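Local coordinates for protein glycoside hydrolase family 43 (Halothermothrix orenii, PDB 4QQS) that hydrolyses glycosidic bonds, with alpha-L-arabinofuranosidase activity, as a thermostable five-bladed beta-propeller enzyme probably involved in xylan breakdown, at residues 177-185 and 234-242; 213-221 and 273-283. All blocks are in the same frame, centred on the assembly; numbering follows the deposited sequence.

Contact 1 (177-185 and 234-242); sequences AIQPSQDWE and WIKYSGNPI
Lys236 meets Gln179, Ser181 and Glu185 with a fully stretched side chain. Its CG is anti to the carbonyl carbon (chi1 -75°), and later torsions are close to 180°, which carries NZ into residues 179-185. NZ donates to Gln179 O at 2.8 Å, from above the carbonyl plane, and to Ser181 OG. It also forms a salt bridge with Glu185, 2.9 Å from OE1, using the syn lone pairs of both oxygens. On its anti side Glu185 OE1 accepts from the backbone N of Ser181 and Gln182, both tilted out of the carboxylate plane. Asn194 OD1 also takes Lys236 NZ, and Tyr210 OH and Asn194 ND2 bond Glu185 OE2. With an alanine at Lys236, the buried Glu185 carboxylate is likely to lose its charge partner, and Gln179 O and Ser181 OG the amine that joins them to strand 235-236.

The amide of Gln182 crosses the lysine chain and ties residues 179-185 to 237-240. Its NE2 donates to Tyr237 O at 3.0 Å, almost straight at 172°. Its OE1 takes Asn240 ND2 at 3.0 Å on an in-plane lone pair and Trp184 NE1 from above the plane. The amide planes of Gln182 and Asn240 are nearly perpendicular, and Asn240 OD1 accepts from Tyr224 N. Pro241 CB lies over the six-membered ring of Trp184, a CH-pi contact 3.9 Å from the centroid. Glu185 CG lies against the opposite face, toward the rim.

Ala177 and Ile178 form a classic beta bulge against Ile158 of strand 153-162. Strand 235-236 pairs with 221-227, and Tyr210 of strand 205-212 packs against Ile178, Gln182 and Lys236.

Contact 2 (213-221 and 273-283); sequences NCYASPDYS and HTHTYPDSPGG
His275 has the largest area buried here, followed by Tyr215. The imidazole of His275 leads from the end of strand 268-275 into segment 213-221. Its CG is anti to the carbonyl carbon (chi1 -61°), and the ring presents its edge to that segment. NE2 donates a weak but straight hydrogen bond to Ser217 O at 3.3 Å. ND1 makes another weak bond, to Gly282 O in its own segment. Pro281 CB sits over the centre of one imidazole face and also lies 3.4 Å from Ala216 O.

Residues 213-220 join strands 205-212 and 221-227 of one propeller blade. Segment 273-283 holds the end of strand 268-275 and most of the link to 285-295 in another. A loop of one blade thus meets a strand end and the following loop of another. Two type I turns shape the first loop, and Ser217 OG accepts from Asp219 N in an ST turn.

The ring of Tyr215 lies against Gly282 and Gly283. Its CE1 is 3.9 Å from Gly283 N, which is at the ring edge, while Ala216 CB covers the centre of one face. His273 CE1 comes 3.5 Å from Tyr220 CE2. These rings meet rim to rim with planes 9° apart. A water bonds to Tyr220 OH and His273 NE2. Tyr220 OH also bonds to Glu195, the predicted proton donor, and His273 NE2 weakly to Asp17, the predicted proton acceptor.

In the fold
Contacts 1 and 2 have centres about 19 Å apart, and their segments alternate along the chain. They touch where segment 177-185 meets segment 213-221. Asn213 ND2 probably donates to Trp184 O at 3.0 Å, and Trp184 CZ3 packs 3.2 Å from Ser221 OG. Contact 2 borders the predicted active site. A bound buffer molecule (HEPES) lies about 3 Å from the Tyr215 side chain. Contact 1 is more distant from the site: its nearest given approach is the Pro180 side chain, about 8 Å from the side chain of Glu195. The sodium ion is about 9 Å from the side chain of Tyr220 in contact 2 and about 12 Å from that of Ile178 in contact 1.

Contact 1 (177-185 and 234-242)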
ATOM      1  N   ALA A 177       8.955 -13.240   2.910  1.00  6.13           N
ATOM      2  CA  ALA A 177       8.230 -13.408   1.655  1.00  6.27           C
ATOM      3  C   ALA A 177       9.143 -13.073   0.486  1.00  5.91           C
ATOM      4  O   ALA A 177       9.501 -13.959  -0.290  1.00  7.31           O
ATOM      5  CB  ALA A 177       6.967 -12.572   1.638  1.00  6.62           C
ATOM      6  N   ILE A 178       9.565 -11.812   0.388  1.00  6.22           N
ATOM      7  CA  ILE A 178      10.439 -11.362  -0.687  1.00  6.03           C
ATOM      8  C   ILE A 178      11.395 -10.301  -0.174  1.00  5.92           C
ATOM      9  O   ILE A 178      11.109  -9.580   0.780  1.00  6.37           O
ATOM     10  CB  ILE A 178       9.673 -10.825  -1.916  1.00  6.59           C
ATOM     11  CG1 ILE A 178       8.765  -9.656  -1.551  1.00  6.75           C
ATOM     12  CG2 ILE A 178       8.901 -11.938  -2.595  1.00  8.12           C
ATOM     13  CD1 ILE A 178       8.152  -8.953  -2.767  1.00  7.05           C
ATOM     14  N   GLN A 179      12.537 -10.209  -0.843  1.00  6.20           N
ATOM     15  CA  GLN A 179      13.496  -9.140  -0.616  1.00  6.31           C
ATOM     16  C   GLN A 179      14.153  -8.834  -1.953  1.00  6.23           C
ATOM     17  O   GLN A 179      14.123  -9.662  -2.867  1.00  6.44           O
ATOM     18  CB  GLN A 179      14.549  -9.537   0.418  1.00  7.53           C
ATOM     19  CG  GLN A 179      15.452 -10.652  -0.050  1.00  9.11           C
ATOM     20  CD  GLN A 179      16.439 -11.082   1.000  1.00 10.57           C
ATOM     21  OE1 GLN A 179      16.799 -10.313   1.884  1.00 12.12           O
ATOM     22  NE2 GLN A 179      16.871 -12.329   0.920  1.00 12.57           N
ATOM     23  N   PRO A 180      14.768  -7.650  -2.093  1.00  6.51           N
ATOM     24  CA  PRO A 180      15.407  -7.311  -3.363  1.00  7.07           C
ATOM     25  C   PRO A 180      16.290  -8.435  -3.897  1.00  7.03           C
ATOM     26  O   PRO A 180      17.165  -8.950  -3.189  1.00  7.11           O
ATOM     27  CB  PRO A 180      16.189  -6.040  -3.015  1.00  7.85           C
ATOM     28  CG  PRO A 180      15.284  -5.374  -2.013  1.00  8.02           C
ATOM     29  CD  PRO A 180      14.751  -6.501  -1.168  1.00  7.24           C
ATOM     30  N   SER A 181      16.054  -8.798  -5.154  1.00  6.62           N
ATOM     31  CA  SER A 181      16.671  -9.981  -5.732  1.00  7.82           C
ATOM     32  C   SER A 181      16.802  -9.912  -7.251  1.00  8.13           C
ATOM     33  O   SER A 181      17.737 -10.490  -7.795  1.00 10.52           O
ATOM     34  CB  SER A 181      15.904 -11.243  -5.312  1.00  8.60           C
ATOM     35  OG  SER A 181      14.594 -11.233  -5.826  1.00  9.73           O
ATOM     36  N   GLN A 182      15.902  -9.223  -7.936  1.00  7.28           N
ATOM     37  CA  GLN A 182      15.931  -9.126  -9.394  1.00  7.07           C
ATOM     38  C   GLN A 182      16.715  -7.896  -9.826  1.00  7.23           C
ATOM     39  O   GLN A 182      16.767  -6.899  -9.108  1.00  7.63           O
ATOM     40  CB  GLN A 182      14.501  -9.031  -9.948  1.00  7.01           C
ATOM     41  CG  GLN A 182      13.648 -10.250  -9.697  1.00  6.67           C
ATOM     42  CD  GLN A 182      12.264 -10.106 -10.287  1.00  6.49           C
ATOM     43  OE1 GLN A 182      11.505  -9.224  -9.904  1.00  7.27           O
ATOM     44  NE2 GLN A 182      11.946 -10.942 -11.253  1.00  6.98           N
ATOM     45  N   ASP A 183      17.287  -7.952 -11.021  1.00  7.59           N
ATOM     46  CA  ASP A 183      18.117  -6.860 -11.505  1.00  8.14           C
ATOM     47  C   ASP A 183      17.407  -5.511 -11.483  1.00  8.14           C
ATOM     48  O   ASP A 183      18.035  -4.512 -11.163  1.00  8.94           O
ATOM     49  CB  ASP A 183      18.645  -7.150 -12.913  1.00  9.58           C
ATOM     50  CG  ASP A 183      19.649  -8.235 -12.919  1.00 13.24           C
ATOM     51  OD1 ASP A 183      20.817  -7.927 -12.610  1.00 15.79           O
ATOM     52  OD2 ASP A 183      19.256  -9.387 -13.203  1.00 14.99           O
ATOM     53  N   TRP A 184      16.121  -5.473 -11.831  1.00  8.05           N
ATOM     54  CA  TRP A 184      15.407  -4.191 -11.894  1.00  8.68           C
ATOM     55  C   TRP A 184      15.255  -3.520 -10.524  1.00  8.47           C
ATOM     56  O   TRP A 184      14.889  -2.352 -10.471  1.00  9.11           O
ATOM     57  CB  TRP A 184      14.015  -4.343 -12.555  1.00  8.73           C
ATOM     58  CG  TRP A 184      12.997  -4.967 -11.667  1.00  7.84           C
ATOM     59  CD1 TRP A 184      12.834  -6.309 -11.438  1.00  7.89           C
ATOM     60  CD2 TRP A 184      12.016  -4.311 -10.848  1.00  6.95           C
ATOM     61  NE1 TRP A 184      11.825  -6.525 -10.538  1.00  8.16           N
ATOM     62  CE2 TRP A 184      11.307  -5.320 -10.156  1.00  7.43           C
ATOM     63  CE3 TRP A 184      11.670  -2.978 -10.615  1.00  7.60           C
ATOM     64  CZ2 TRP A 184      10.258  -5.034  -9.291  1.00  7.65           C
ATOM     65  CZ3 TRP A 184      10.643  -2.712  -9.731  1.00  7.84           C
ATOM     66  CH2 TRP A 184       9.948  -3.728  -9.090  1.00  7.24           C
ATOM     67  N   GLU A 185      15.537  -4.258  -9.447  1.00  7.97           N
ATOM     68  CA  GLU A 185      15.294  -3.797  -8.076  1.00  8.28           C
ATOM     69  C   GLU A 185      16.511  -3.162  -7.422  1.00  9.78           C
ATOM     70  O   GLU A 185      16.550  -3.032  -6.202  1.00 11.06           O
ATOM     71  CB  GLU A 185      14.836  -4.963  -7.202  1.00  7.77           C
ATOM     72  CG  GLU A 185      13.598  -5.619  -7.743  1.00  7.30           C
ATOM     73  CD  GLU A 185      13.149  -6.815  -6.932  1.00  7.50           C
ATOM     74  OE1 GLU A 185      13.900  -7.785  -6.692  1.00  9.96           O
ATOM     75  OE2 GLU A 185      12.000  -6.801  -6.491  1.00  9.64           O
ATOM     76  N   TRP A 234       7.073 -17.318  -2.406  1.00  7.79           N
ATOM     77  CA  TRP A 234       6.715 -16.246  -3.310  1.00  7.37           C
ATOM     78  C   TRP A 234       7.756 -16.122  -4.407  1.00  7.81           C
ATOM     79  O   TRP A 234       8.926 -15.880  -4.115  1.00  9.90           O
ATOM     80  CB  TRP A 234       6.624 -14.937  -2.520  1.00  7.86           C
ATOM     81  CG  TRP A 234       5.385 -14.861  -1.667  1.00  7.04           C
ATOM     82  CD1 TRP A 234       5.240 -15.166  -0.336  1.00  7.93           C
ATOM     83  CD2 TRP A 234       4.094 -14.465  -2.128  1.00  6.71           C
ATOM     84  NE1 TRP A 234       3.928 -14.976   0.043  1.00  7.74           N
ATOM     85  CE2 TRP A 234       3.205 -14.551  -1.042  1.00  7.05           C
ATOM     86  CE3 TRP A 234       3.601 -14.082  -3.373  1.00  6.86           C
ATOM     87  CZ2 TRP A 234       1.855 -14.222  -1.168  1.00  7.61           C
ATOM     88  CZ3 TRP A 234       2.258 -13.773  -3.500  1.00  7.64           C
ATOM     89  CH2 TRP A 234       1.409 -13.829  -2.407  1.00  7.86           C
ATOM     90  N   ILE A 235       7.325 -16.299  -5.660  1.00  7.21           N
ATOM     91  CA  ILE A 235       8.217 -16.327  -6.815  1.00  7.59           C
ATOM     92  C   ILE A 235       7.917 -15.112  -7.689  1.00  6.94           C
ATOM     93  O   ILE A 235       6.794 -14.934  -8.169  1.00  7.39           O
ATOM     94  CB  ILE A 235       8.056 -17.619  -7.633  1.00  9.74           C
ATOM     95  CG1 ILE A 235       8.280 -18.873  -6.758  1.00 11.61           C
ATOM     96  CG2 ILE A 235       8.996 -17.593  -8.824  1.00 10.83           C
ATOM     97  CD1 ILE A 235       9.645 -18.967  -6.089  1.00 13.72           C
ATOM     98  N   LYS A 236       8.915 -14.262  -7.880  1.00  7.01           N
ATOM     99  CA  LYS A 236       8.716 -13.023  -8.620  1.00  6.60           C
ATOM    100  C   LYS A 236       8.478 -13.277 -10.102  1.00  6.57           C
ATOM    101  O   LYS A 236       9.043 -14.180 -10.712  1.00  7.62           O
ATOM    102  CB  LYS A 236       9.903 -12.086  -8.427  1.00  6.59           C
ATOM    103  CG  LYS A 236       9.893 -11.456  -7.065  1.00  7.48           C
ATOM    104  CD  LYS A 236      11.155 -10.695  -6.724  1.00  7.08           C
ATOM    105  CE  LYS A 236      11.029 -10.056  -5.351  1.00  7.47           C
ATOM    106  NZ  LYS A 236      12.237  -9.344  -4.947  1.00  7.18           N
ATOM    107  N   TYR A 237       7.635 -12.438 -10.684  1.00  6.46           N
ATOM    108  CA  TYR A 237       7.395 -12.436 -12.123  1.00  6.27           C
ATOM    109  C   TYR A 237       8.672 -12.045 -12.870  1.00  6.36           C
ATOM    110  O   TYR A 237       9.282 -10.999 -12.609  1.00  6.81           O
ATOM    111  CB  TYR A 237       6.256 -11.461 -12.443  1.00  7.09           C
ATOM    112  CG  TYR A 237       6.005 -11.275 -13.919  1.00  7.35           C
ATOM    113  CD1 TYR A 237       5.872 -12.361 -14.765  1.00  8.22           C
ATOM    114  CD2 TYR A 237       5.908 -10.002 -14.463  1.00  7.58           C
ATOM    115  CE1 TYR A 237       5.661 -12.188 -16.120  1.00  9.19           C
ATOM    116  CE2 TYR A 237       5.673  -9.815 -15.823  1.00  8.70           C
ATOM    117  CZ  TYR A 237       5.550 -10.914 -16.646  1.00  9.30           C
ATOM    118  OH  TYR A 237       5.341 -10.755 -17.994  1.00 10.61           O
ATOM    119  N   SER A 238       9.055 -12.858 -13.844  1.00  6.79           N
ATOM    120  CA  SER A 238      10.285 -12.619 -14.579  0.71  7.31           C
ATOM    121  C   SER A 238      10.264 -11.314 -15.372  1.00  7.38           C
ATOM    122  O   SER A 238      11.315 -10.727 -15.638  1.00  8.43           O
ATOM    123  CB  SER A 238      10.548 -13.776 -15.524  0.71  7.75           C
ATOM    124  OG  SER A 238       9.565 -13.793 -16.552  0.71  8.91           O
ATOM    125  N   GLY A 239       9.068 -10.859 -15.750  1.00  7.21           N
ATOM    126  CA  GLY A 239       8.906  -9.658 -16.544  1.00  7.44           C
ATOM    127  C   GLY A 239       8.707  -8.380 -15.751  1.00  7.28           C
ATOM    128  O   GLY A 239       8.332  -7.366 -16.325  1.00  7.96           O
ATOM    129  N   ASN A 240       8.958  -8.407 -14.445  1.00  6.64           N
ATOM    130  CA  ASN A 240       8.872  -7.195 -13.638  1.00  6.09           C
ATOM    131  C   ASN A 240       9.830  -6.122 -14.159  1.00  6.28           C
ATOM    132  O   ASN A 240      10.874  -6.426 -14.725  1.00  7.16           O
ATOM    133  CB  ASN A 240       9.267  -7.504 -12.203  1.00  5.94           C
ATOM    134  CG  ASN A 240       8.160  -8.147 -11.381  1.00  5.94           C
ATOM    135  OD1 ASN A 240       6.970  -8.020 -11.683  1.00  6.33           O
ATOM    136  ND2 ASN A 240       8.555  -8.808 -10.298  1.00  5.97           N
ATOM    137  N   PRO A 241       9.490  -4.848 -13.951  1.00  6.40           N
ATOM    138  CA  PRO A 241       8.278  -4.342 -13.306  1.00  6.71           C
ATOM    139  C   PRO A 241       7.082  -4.349 -14.253  1.00  7.20           C
ATOM    140  O   PRO A 241       7.231  -4.266 -15.477  1.00  8.70           O
ATOM    141  CB  PRO A 241       8.666  -2.901 -12.943  1.00  7.20           C
ATOM    142  CG  PRO A 241       9.622  -2.511 -14.028  1.00  7.89           C
ATOM    143  CD  PRO A 241      10.416  -3.762 -14.311  1.00  7.14           C
ATOM    144  N   ILE A 242       5.889  -4.411 -13.668  1.00  6.80           N
ATOM    145  CA  ILE A 242       4.645  -4.318 -14.428  1.00  7.62           C
ATOM    146  C   ILE A 242       4.127  -2.890 -14.566  1.00  7.92           C
ATOM    147  O   ILE A 242       3.281  -2.636 -15.424  1.00  9.44           O
ATOM    148  CB  ILE A 242       3.549  -5.254 -13.876  1.00  8.88           C
ATOM    149  CG1 ILE A 242       3.070  -4.820 -12.496  1.00  9.86           C
ATOM    150  CG2 ILE A 242       4.050  -6.689 -13.868  1.00  9.09           C
ATOM    151  CD1 ILE A 242       1.819  -5.582 -12.058  1.00 11.18           C
TER
HETATM  152  O   HOH W   1       8.968 -16.720  -0.300  1.00 10.21           O

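Contact 2 (213-221 and 273-283)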
ATOM      1  N   ASN A 213      13.139  -0.041  -5.599  1.00  7.12           N
ATOM      2  CA  ASN A 213      13.933   1.166  -5.801  1.00  8.17           C
ATOM      3  C   ASN A 213      13.511   2.259  -4.831  1.00  8.33           C
ATOM      4  O   ASN A 213      12.644   2.034  -3.985  1.00  8.36           O
ATOM      5  CB  ASN A 213      13.958   1.591  -7.272  1.00  9.19           C
ATOM      6  CG  ASN A 213      14.499   0.482  -8.147  1.00  9.90           C
ATOM      7  OD1 ASN A 213      15.657   0.084  -7.999  1.00 12.45           O
ATOM      8  ND2 ASN A 213      13.667  -0.073  -9.004  1.00 10.31           N
ATOM      9  N   CYS A 214      14.184   3.400  -4.895  1.00  9.44           N
ATOM     10  CA  CYS A 214      13.965   4.462  -3.926  1.00 10.10           C
ATOM     11  C   CYS A 214      12.717   5.269  -4.274  1.00  9.20           C
ATOM     12  O   CYS A 214      12.556   5.691  -5.418  1.00  9.07           O
ATOM     13  CB  CYS A 214      15.174   5.393  -3.897  1.00 12.25           C
ATOM     14  SG  CYS A 214      15.045   6.720  -2.693  1.00 14.20           S
ATOM     15  N   TYR A 215      11.860   5.521  -3.282  1.00  8.88           N
ATOM     16  CA  TYR A 215      10.639   6.300  -3.505  1.00  9.08           C
ATOM     17  C   TYR A 215      10.905   7.672  -4.132  1.00  8.64           C
ATOM     18  O   TYR A 215      10.038   8.207  -4.806  1.00  8.77           O
ATOM     19  CB  TYR A 215       9.856   6.511  -2.202  1.00  9.99           C
ATOM     20  CG  TYR A 215      10.429   7.628  -1.378  1.00 10.99           C
ATOM     21  CD1 TYR A 215       9.900   8.916  -1.439  1.00 11.16           C
ATOM     22  CD2 TYR A 215      11.542   7.423  -0.599  1.00 11.20           C
ATOM     23  CE1 TYR A 215      10.456   9.955  -0.737  1.00 11.77           C
ATOM     24  CE2 TYR A 215      12.113   8.461   0.118  1.00 11.53           C
ATOM     25  CZ  TYR A 215      11.565   9.722   0.039  1.00 12.06           C
ATOM     26  OH  TYR A 215      12.117  10.769   0.732  1.00 13.37           O
ATOM     27  N   ALA A 216      12.089   8.243  -3.899  1.00  9.08           N
ATOM     28  CA  ALA A 216      12.434   9.577  -4.378  1.00 10.14           C
ATOM     29  C   ALA A 216      13.102   9.561  -5.752  1.00 10.81           C
ATOM     30  O   ALA A 216      13.519  10.603  -6.238  1.00 12.57           O
ATOM     31  CB  ALA A 216      13.325  10.273  -3.358  1.00 10.80           C
ATOM     32  N   SER A 217      13.190   8.385  -6.375  1.00 10.85           N
ATOM     33  CA  SER A 217      13.763   8.226  -7.708  1.00 11.22           C
ATOM     34  C   SER A 217      12.677   7.983  -8.750  1.00 10.39           C
ATOM     35  O   SER A 217      11.681   7.332  -8.445  1.00  9.89           O
ATOM     36  CB  SER A 217      14.708   7.025  -7.708  1.00 13.00           C
ATOM     37  OG  SER A 217      15.107   6.676  -9.020  1.00 13.85           O
ATOM     38  N   PRO A 218      12.878   8.455  -9.992  1.00 10.93           N
ATOM     39  CA  PRO A 218      11.940   8.102 -11.064  1.00 10.69           C
ATOM     40  C   PRO A 218      11.817   6.590 -11.249  1.00  9.25           C
ATOM     41  O   PRO A 218      10.807   6.133 -11.777  1.00  9.68           O
ATOM     42  CB  PRO A 218      12.551   8.772 -12.299  1.00 12.35           C
ATOM     43  CG  PRO A 218      13.385   9.837 -11.745  1.00 14.72           C
ATOM     44  CD  PRO A 218      13.945   9.338 -10.477  1.00 12.76           C
ATOM     45  N   ASP A 219      12.822   5.838 -10.806  1.00  9.57           N
ATOM     46  CA  ASP A 219      12.849   4.396 -10.987  1.00  9.50           C
ATOM     47  C   ASP A 219      12.040   3.609  -9.958  1.00  8.48           C
ATOM     48  O   ASP A 219      11.986   2.385 -10.050  1.00  8.87           O
ATOM     49  CB  ASP A 219      14.289   3.897 -11.032  1.00 11.17           C
ATOM     50  CG  ASP A 219      15.020   4.402 -12.255  1.00 13.85           C
ATOM     51  OD1 ASP A 219      14.432   4.358 -13.360  1.00 14.43           O
ATOM     52  OD2 ASP A 219      16.172   4.862 -12.098  1.00 16.85           O
ATOM     53  N   TYR A 220      11.412   4.288  -8.999  1.00  7.78           N
ATOM     54  CA  TYR A 220      10.431   3.615  -8.152  1.00  7.42           C
ATOM     55  C   TYR A 220       9.418   2.965  -9.086  1.00  7.06           C
ATOM     56  O   TYR A 220       8.975   3.583 -10.052  1.00  7.71           O
ATOM     57  CB  TYR A 220       9.759   4.598  -7.214  1.00  7.48           C
ATOM     58  CG  TYR A 220       9.133   4.013  -5.972  1.00  7.15           C
ATOM     59  CD1 TYR A 220       9.888   3.289  -5.068  1.00  7.79           C
ATOM     60  CD2 TYR A 220       7.801   4.237  -5.673  1.00  7.79           C
ATOM     61  CE1 TYR A 220       9.334   2.814  -3.883  1.00  8.08           C
ATOM     62  CE2 TYR A 220       7.232   3.774  -4.499  1.00  8.20           C
ATOM     63  CZ  TYR A 220       8.002   3.076  -3.604  1.00  8.67           C
ATOM     64  OH  TYR A 220       7.401   2.656  -2.434  1.00  9.86           O
ATOM     65  N   SER A 221       9.084   1.702  -8.838  1.00  6.67           N
ATOM     66  CA  SER A 221       8.236   0.964  -9.764  1.00  6.21           C
ATOM     67  C   SER A 221       7.659  -0.264  -9.079  1.00  6.08           C
ATOM     68  O   SER A 221       8.113  -0.655  -7.992  1.00  6.69           O
ATOM     69  CB  SER A 221       9.002   0.605 -11.038  1.00  7.61           C
ATOM     70  OG  SER A 221      10.363   0.294 -10.784  1.00  8.87           O
ATOM     71  N   HIS A 273       0.715   5.948  -6.702  1.00  6.45           N
ATOM     72  CA  HIS A 273       1.207   7.311  -6.728  1.00  6.61           C
ATOM     73  C   HIS A 273       2.291   7.497  -7.777  1.00  6.67           C
ATOM     74  O   HIS A 273       2.906   6.546  -8.219  1.00  7.04           O
ATOM     75  CB  HIS A 273       1.669   7.794  -5.359  1.00  7.05           C
ATOM     76  CG  HIS A 273       2.868   7.110  -4.786  1.00  6.93           C
ATOM     77  ND1 HIS A 273       4.097   6.924  -5.391  1.00  9.39           N
ATOM     78  CD2 HIS A 273       2.987   6.643  -3.533  1.00  6.09           C
ATOM     79  CE1 HIS A 273       4.903   6.331  -4.511  1.00  6.97           C
ATOM     80  NE2 HIS A 273       4.251   6.171  -3.380  1.00  8.90           N
ATOM     81  N   THR A 274       2.467   8.750  -8.187  1.00  6.86           N
ATOM     82  CA  THR A 274       3.609   9.181  -8.994  1.00  7.33           C
ATOM     83  C   THR A 274       4.102  10.514  -8.434  1.00  7.69           C
ATOM     84  O   THR A 274       3.401  11.180  -7.679  1.00  8.61           O
ATOM     85  CB  THR A 274       3.235   9.371 -10.475  1.00  8.28           C
ATOM     86  OG1 THR A 274       2.147  10.295 -10.564  1.00  9.38           O
ATOM     87  CG2 THR A 274       2.854   8.063 -11.130  1.00  8.93           C
ATOM     88  N   HIS A 275       5.290  10.948  -8.832  1.00  8.35           N
ATOM     89  CA  HIS A 275       5.777  12.227  -8.333  1.00  8.77           C
ATOM     90  C   HIS A 275       4.969  13.374  -8.899  1.00  9.92           C
ATOM     91  O   HIS A 275       4.693  13.435 -10.097  1.00 10.83           O
ATOM     92  CB  HIS A 275       7.239  12.428  -8.680  1.00  9.23           C
ATOM     93  CG  HIS A 275       8.134  11.392  -8.091  1.00  9.36           C
ATOM     94  ND1 HIS A 275       8.338  11.210  -6.741  1.00 10.57           N
ATOM     95  CD2 HIS A 275       8.873  10.457  -8.718  1.00  8.45           C
ATOM     96  CE1 HIS A 275       9.176  10.200  -6.577  1.00  8.48           C
ATOM     97  NE2 HIS A 275       9.529   9.743  -7.763  1.00 10.69           N
ATOM     98  N   THR A 276       4.606  14.302  -8.030  1.00 11.06           N
ATOM     99  CA  THR A 276       3.852  15.468  -8.465  1.00 12.81           C
ATOM    100  C   THR A 276       4.707  16.327  -9.404  1.00 14.90           C
ATOM    101  O   THR A 276       4.199  16.921 -10.359  1.00 16.84           O
ATOM    102  CB  THR A 276       3.359  16.275  -7.245  1.00 12.92           C
ATOM    103  OG1 THR A 276       2.565  15.410  -6.426  1.00 12.57           O
ATOM    104  CG2 THR A 276       2.536  17.490  -7.661  1.00 14.19           C
ATOM    105  N   TYR A 277       6.004  16.382  -9.119  1.00 16.60           N
ATOM    106  CA  TYR A 277       6.949  17.166  -9.902  1.00 18.44           C
ATOM    107  C   TYR A 277       8.056  16.242 -10.405  1.00 17.69           C
ATOM    108  O   TYR A 277       9.069  16.045  -9.737  1.00 19.05           O
ATOM    109  CB  TYR A 277       7.514  18.315  -9.067  1.00 20.83           C
ATOM    110  CG  TYR A 277       6.442  19.264  -8.580  1.00 22.98           C
ATOM    111  CD1 TYR A 277       5.819  20.146  -9.453  1.00 24.31           C
ATOM    112  CD2 TYR A 277       6.035  19.263  -7.255  1.00 24.00           C
ATOM    113  CE1 TYR A 277       4.831  21.019  -9.011  1.00 25.41           C
ATOM    114  CE2 TYR A 277       5.053  20.134  -6.801  1.00 25.06           C
ATOM    115  CZ  TYR A 277       4.449  21.002  -7.687  1.00 25.96           C
ATOM    116  OH  TYR A 277       3.469  21.865  -7.233  1.00 27.64           O
ATOM    117  N   PRO A 278       7.870  15.684 -11.607  1.00 16.52           N
ATOM    118  CA  PRO A 278       8.850  14.732 -12.134  1.00 16.11           C
ATOM    119  C   PRO A 278      10.217  15.348 -12.379  1.00 16.77           C
ATOM    120  O   PRO A 278      11.180  14.604 -12.426  1.00 17.08           O
ATOM    121  CB  PRO A 278       8.223  14.266 -13.455  1.00 16.31           C
ATOM    122  CG  PRO A 278       7.218  15.304 -13.794  1.00 16.47           C
ATOM    123  CD  PRO A 278       6.699  15.787 -12.484  1.00 16.49           C
ATOM    124  N   ASP A 279      10.304  16.665 -12.524  1.00 17.41           N
ATOM    125  CA  ASP A 279      11.605  17.314 -12.742  1.00 18.69           C
ATOM    126  C   ASP A 279      12.511  17.326 -11.514  1.00 19.18           C
ATOM    127  O   ASP A 279      13.725  17.544 -11.621  1.00 20.60           O
ATOM    128  CB  ASP A 279      11.416  18.757 -13.216  1.00 19.66           C
ATOM    129  CG  ASP A 279      10.838  18.850 -14.614  1.00 20.55           C
ATOM    130  OD1 ASP A 279      10.868  17.838 -15.352  1.00 21.64           O
ATOM    131  OD2 ASP A 279      10.359  19.947 -14.979  1.00 21.02           O
ATOM    132  N   SER A 280      11.920  17.116 -10.346  1.00 18.33           N
ATOM    133  CA  SER A 280      12.683  17.140  -9.109  1.00 17.18           C
ATOM    134  C   SER A 280      11.957  16.324  -8.042  1.00 15.86           C
ATOM    135  O   SER A 280      11.418  16.872  -7.081  1.00 17.03           O
ATOM    136  CB  SER A 280      12.895  18.578  -8.654  1.00 18.03           C
ATOM    137  OG  SER A 280      13.943  18.645  -7.710  1.00 19.22           O
ATOM    138  N   PRO A 281      11.942  15.001  -8.216  1.00 14.26           N
ATOM    139  CA  PRO A 281      11.132  14.074  -7.424  1.00 13.47           C
ATOM    140  C   PRO A 281      11.456  14.108  -5.940  1.00 12.69           C
ATOM    141  O   PRO A 281      12.565  14.459  -5.508  1.00 13.99           O
ATOM    142  CB  PRO A 281      11.477  12.716  -8.027  1.00 14.38           C
ATOM    143  CG  PRO A 281      12.742  12.917  -8.753  1.00 15.97           C
ATOM    144  CD  PRO A 281      12.748  14.298  -9.225  1.00 15.50           C
ATOM    145  N   GLY A 282      10.461  13.724  -5.152  1.00 12.94           N
ATOM    146  CA  GLY A 282      10.603  13.617  -3.714  1.00 12.09           C
ATOM    147  C   GLY A 282       9.346  13.054  -3.094  1.00 11.79           C
ATOM    148  O   GLY A 282       8.646  12.253  -3.706  1.00 12.78           O
ATOM    149  N   GLY A 283       9.057  13.471  -1.869  1.00 11.06           N
ATOM    150  CA  GLY A 283       7.892  12.992  -1.149  1.00 10.97           C
ATOM    151  C   GLY A 283       6.539  13.537  -1.581  1.00 10.90           C
ATOM    152  O   GLY A 283       5.504  13.019  -1.164  1.00 11.97           O
TER
HETATM  153  O   HOH W   2       6.317   5.342  -0.961  1.00 16.67           O